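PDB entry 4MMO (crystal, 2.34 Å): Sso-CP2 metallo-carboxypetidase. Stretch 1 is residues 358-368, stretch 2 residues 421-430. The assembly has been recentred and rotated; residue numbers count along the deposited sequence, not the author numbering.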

# COMPACT_ATOMS: atom_id res chain seq x y z
N ALA A 358 -22.02 -34.42 23.35
CA ALA A 358 -22.19 -33.79 24.65
C ALA A 358 -22.34 -32.27 24.51
O ALA A 358 -23.07 -31.63 25.27
N MET A 359 -21.66 -31.71 23.52
CA MET A 359 -21.70 -30.27 23.30
C MET A 359 -23.03 -29.83 22.68
O MET A 359 -23.63 -28.84 23.11
N ILE A 360 -23.50 -30.57 21.68
CA ILE A 360 -24.80 -30.29 21.07
C ILE A 360 -25.95 -30.39 22.08
O ILE A 360 -26.83 -29.53 22.12
N GLU A 361 -25.94 -31.43 22.91
CA GLU A 361 -27.05 -31.67 23.82
C GLU A 361 -27.06 -30.64 24.95
O GLU A 361 -28.12 -30.12 25.32
N SER A 362 -25.88 -30.33 25.49
CA SER A 362 -25.78 -29.32 26.55
C SER A 362 -26.21 -27.95 26.05
O SER A 362 -26.89 -27.21 26.76
N ALA A 363 -25.81 -27.60 24.83
CA ALA A 363 -26.15 -26.30 24.26
C ALA A 363 -27.67 -26.18 24.14
O ALA A 363 -28.26 -25.14 24.43
N LYS A 364 -28.27 -27.27 23.71
CA LYS A 364 -29.71 -27.35 23.50
C LYS A 364 -30.47 -27.15 24.81
O LYS A 364 -31.44 -26.40 24.87
N LYS A 365 -30.00 -27.80 25.86
CA LYS A 365 -30.60 -27.67 27.18
C LYS A 365 -30.48 -26.25 27.75
O LYS A 365 -31.45 -25.72 28.30
N VAL A 366 -29.31 -25.65 27.63
CA VAL A 366 -29.04 -24.36 28.26
C VAL A 366 -29.69 -23.20 27.52
O VAL A 366 -30.25 -22.30 28.14
N TYR A 367 -29.62 -23.22 26.19
CA TYR A 367 -30.10 -22.10 25.38
C TYR A 367 -31.52 -22.31 24.87
O TYR A 367 -32.20 -21.35 24.50
N GLY A 368 -31.97 -23.56 24.85
CA GLY A 368 -33.34 -23.87 24.51
C GLY A 368 -33.67 -23.68 23.04
O GLY A 368 -34.84 -23.56 22.68
N TYR A 421 -23.09 -15.78 31.87
CA TYR A 421 -23.65 -16.74 32.82
C TYR A 421 -24.16 -18.00 32.12
O TYR A 421 -24.04 -19.10 32.65
N LYS A 422 -24.73 -17.84 30.92
CA LYS A 422 -25.17 -19.00 30.16
C LYS A 422 -23.98 -19.84 29.72
O LYS A 422 -24.08 -21.06 29.59
N ALA A 423 -22.84 -19.18 29.49
CA ALA A 423 -21.65 -19.87 29.02
C ALA A 423 -21.10 -20.78 30.12
O ALA A 423 -20.73 -21.92 29.86
N ILE A 424 -21.03 -20.25 31.34
CA ILE A 424 -20.65 -21.04 32.50
C ILE A 424 -21.58 -22.26 32.58
O ILE A 424 -21.14 -23.39 32.79
N LYS A 425 -22.86 -21.99 32.40
CA LYS A 425 -23.91 -22.99 32.50
C LYS A 425 -23.76 -24.06 31.42
O LYS A 425 -23.85 -25.26 31.70
N HIS A 426 -23.52 -23.62 30.18
CA HIS A 426 -23.26 -24.52 29.06
C HIS A 426 -22.08 -25.43 29.36
O HIS A 426 -22.11 -26.62 29.04
N THR A 427 -21.04 -24.89 29.97
CA THR A 427 -19.84 -25.67 30.25
C THR A 427 -20.12 -26.73 31.31
O THR A 427 -19.66 -27.86 31.20
N GLU A 428 -20.86 -26.33 32.34
CA GLU A 428 -21.25 -27.24 33.42
C GLU A 428 -22.01 -28.44 32.86
O GLU A 428 -21.63 -29.58 33.11
N GLU A 429 -23.06 -28.17 32.10
CA GLU A 429 -23.84 -29.24 31.49
C GLU A 429 -22.99 -30.08 30.55
O GLU A 429 -23.14 -31.30 30.50
N PHE A 430 -22.07 -29.44 29.83
CA PHE A 430 -21.20 -30.18 28.93
C PHE A 430 -20.32 -31.16 29.70
O PHE A 430 -20.14 -32.30 29.28

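Two helices, 358-367 and 421-430, cross at 135° with axes 8.4 Å apart at closest approach. Ser 362 and Phe 430 bring their CA atoms to 5.2 Å, and the serine CB points toward the other helix, reaching Glu 429 CB at 3.7 Å.

The polar centre is His 426. Its CB leaves sideways, but chi1 t carries the ring into a hole formed by Met 359, Ser 362, Ala 363 and Tyr 367. His 426 NE2 donates a weak hydrogen bond to Met 359 O at 3.4 Å, a carbonyl that already accepts from Ala 363 N at 3.0 Å, so the ring adds a weak donor to a carbonyl already used by the helix. Ser 362 OG, in rotamer p, folds back on its own helix, 2.8 Å from Ala 358 O and 3.0 Å from Met 359 O, and lies 3.2 Å from His 426 NE2; its proton is not assigned. At the other ring nitrogen, water 1 hydrogen-bonds to His 426 ND1 at 2.9 Å and donates to Tyr 367 OH at 2.6 Å, joining two side chains whose rings pack edge-to-face, planes at 87°.

Val 366, chi1 t, is the reciprocal knob, seated among Lys 422, Lys 425, His 426 and Glu 429; its CG1 lies 3.6 Å from Lys 422 O. Met 359 (t, p, p) curls its end inward, laying CE over the Phe 430 face, 3.4 Å from CE1, while Ala 358 CB meets Phe 430 CD1 at 3.9 Å.

Lys 365 NZ forms a long salt bridge with Glu 429 OE1 at 3.5 Å. Lys 422 runs its aliphatic chain along Tyr 367, CD 3.5 Å from CE1, and its NZ donates to water 2 at 2.7 Å, which in turn donates to Tyr 367 O at 3.0 Å.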

# COMPACT_ATOMS: atom_id res chain seq x y z
CB ALA A 358 -21.00 -34.11 25.55
CB MET A 359 -20.53 -29.88 22.39
CG MET A 359 -20.13 -28.43 22.46
SD MET A 359 -19.47 -27.89 24.06
CE MET A 359 -17.84 -28.62 24.05
CB ILE A 360 -25.08 -31.26 19.90
CG1 ILE A 360 -24.18 -30.91 18.72
CG2 ILE A 360 -26.56 -31.20 19.47
CD1 ILE A 360 -24.28 -31.87 17.54
CB GLU A 361 -26.97 -33.10 24.38
CG GLU A 361 -28.13 -33.48 25.31
CD GLU A 361 -28.01 -34.89 25.87
OE1 GLU A 361 -28.39 -35.09 27.05
OE2 GLU A 361 -27.53 -35.80 25.16
CB SER A 362 -24.35 -29.26 27.10
OG SER A 362 -23.41 -29.01 26.07
CB ALA A 363 -25.49 -26.12 22.91
CB LYS A 364 -30.02 -28.71 22.89
CG LYS A 364 -31.37 -28.83 22.25
CD LYS A 364 -31.46 -30.16 21.52
CE LYS A 364 -32.80 -30.34 20.84
NZ LYS A 364 -33.03 -29.30 19.80
CB LYS A 365 -29.96 -28.68 28.14
CG LYS A 365 -30.59 -28.72 29.52
CD LYS A 365 -29.95 -29.79 30.38
CE LYS A 365 -30.70 -29.97 31.70
NZ LYS A 365 -30.81 -28.70 32.46
CB VAL A 366 -27.52 -24.12 28.38
CG1 VAL A 366 -27.20 -22.68 28.75
CG2 VAL A 366 -26.94 -25.06 29.42
CB TYR A 367 -29.14 -21.85 24.21
CG TYR A 367 -27.78 -21.36 24.66
CD1 TYR A 367 -27.57 -20.02 24.96
CD2 TYR A 367 -26.72 -22.24 24.81
CE1 TYR A 367 -26.33 -19.57 25.38
CE2 TYR A 367 -25.48 -21.80 25.23
CZ TYR A 367 -25.29 -20.46 25.51
OH TYR A 367 -24.06 -20.01 25.93
CB TYR A 421 -24.76 -16.10 33.66
CG TYR A 421 -24.24 -15.09 34.66
CD1 TYR A 421 -23.33 -15.47 35.63
CD2 TYR A 421 -24.66 -13.77 34.63
CE1 TYR A 421 -22.84 -14.56 36.55
CE2 TYR A 421 -24.18 -12.85 35.54
CZ TYR A 421 -23.28 -13.25 36.50
OH TYR A 421 -22.80 -12.34 37.42
CB LYS A 422 -25.99 -18.60 28.93
CG LYS A 422 -27.41 -18.16 29.23
CD LYS A 422 -28.26 -18.25 27.97
CE LYS A 422 -29.55 -17.45 28.09
NZ LYS A 422 -30.09 -17.11 26.75
CB ALA A 423 -20.59 -18.88 28.55
CB ILE A 424 -20.77 -20.23 33.81
CG1 ILE A 424 -19.76 -19.07 33.81
CG2 ILE A 424 -20.54 -21.11 35.03
CD1 ILE A 424 -19.99 -18.05 34.91
CB LYS A 425 -25.25 -22.27 32.38
CG LYS A 425 -26.48 -23.07 32.70
CD LYS A 425 -27.65 -22.11 32.74
CE LYS A 425 -28.99 -22.80 32.84
NZ LYS A 425 -30.08 -21.78 32.78
CB HIS A 426 -23.00 -23.71 27.79
CG HIS A 426 -22.87 -24.54 26.56
ND1 HIS A 426 -22.55 -23.99 25.33
CD2 HIS A 426 -23.01 -25.87 26.34
CE1 HIS A 426 -22.50 -24.95 24.42
NE2 HIS A 426 -22.78 -26.10 25.01
CB THR A 427 -18.68 -24.78 30.75
OG1 THR A 427 -18.43 -23.73 29.80
CG2 THR A 427 -17.42 -25.62 30.95
CB GLU A 428 -22.11 -26.50 34.45
CG GLU A 428 -21.30 -25.68 35.44
CD GLU A 428 -22.15 -24.76 36.30
OE1 GLU A 428 -23.32 -24.51 35.95
OE2 GLU A 428 -21.64 -24.28 37.33
CB GLU A 429 -25.04 -28.67 30.72
CG GLU A 429 -26.26 -28.39 31.59
CD GLU A 429 -26.81 -29.64 32.24
OE1 GLU A 429 -27.48 -29.52 33.29
OE2 GLU A 429 -26.58 -30.75 31.71
CB PHE A 430 -20.34 -29.24 28.08
CG PHE A 430 -19.13 -29.91 27.49
CD1 PHE A 430 -19.26 -30.79 26.43
CD2 PHE A 430 -17.87 -29.68 28.01
CE1 PHE A 430 -18.16 -31.42 25.89
CE2 PHE A 430 -16.76 -30.31 27.48
CZ PHE A 430 -16.90 -31.18 26.41
O HOH W 1 -22.14 -21.22 24.66
O HOH W 2 -31.25 -18.51 24.73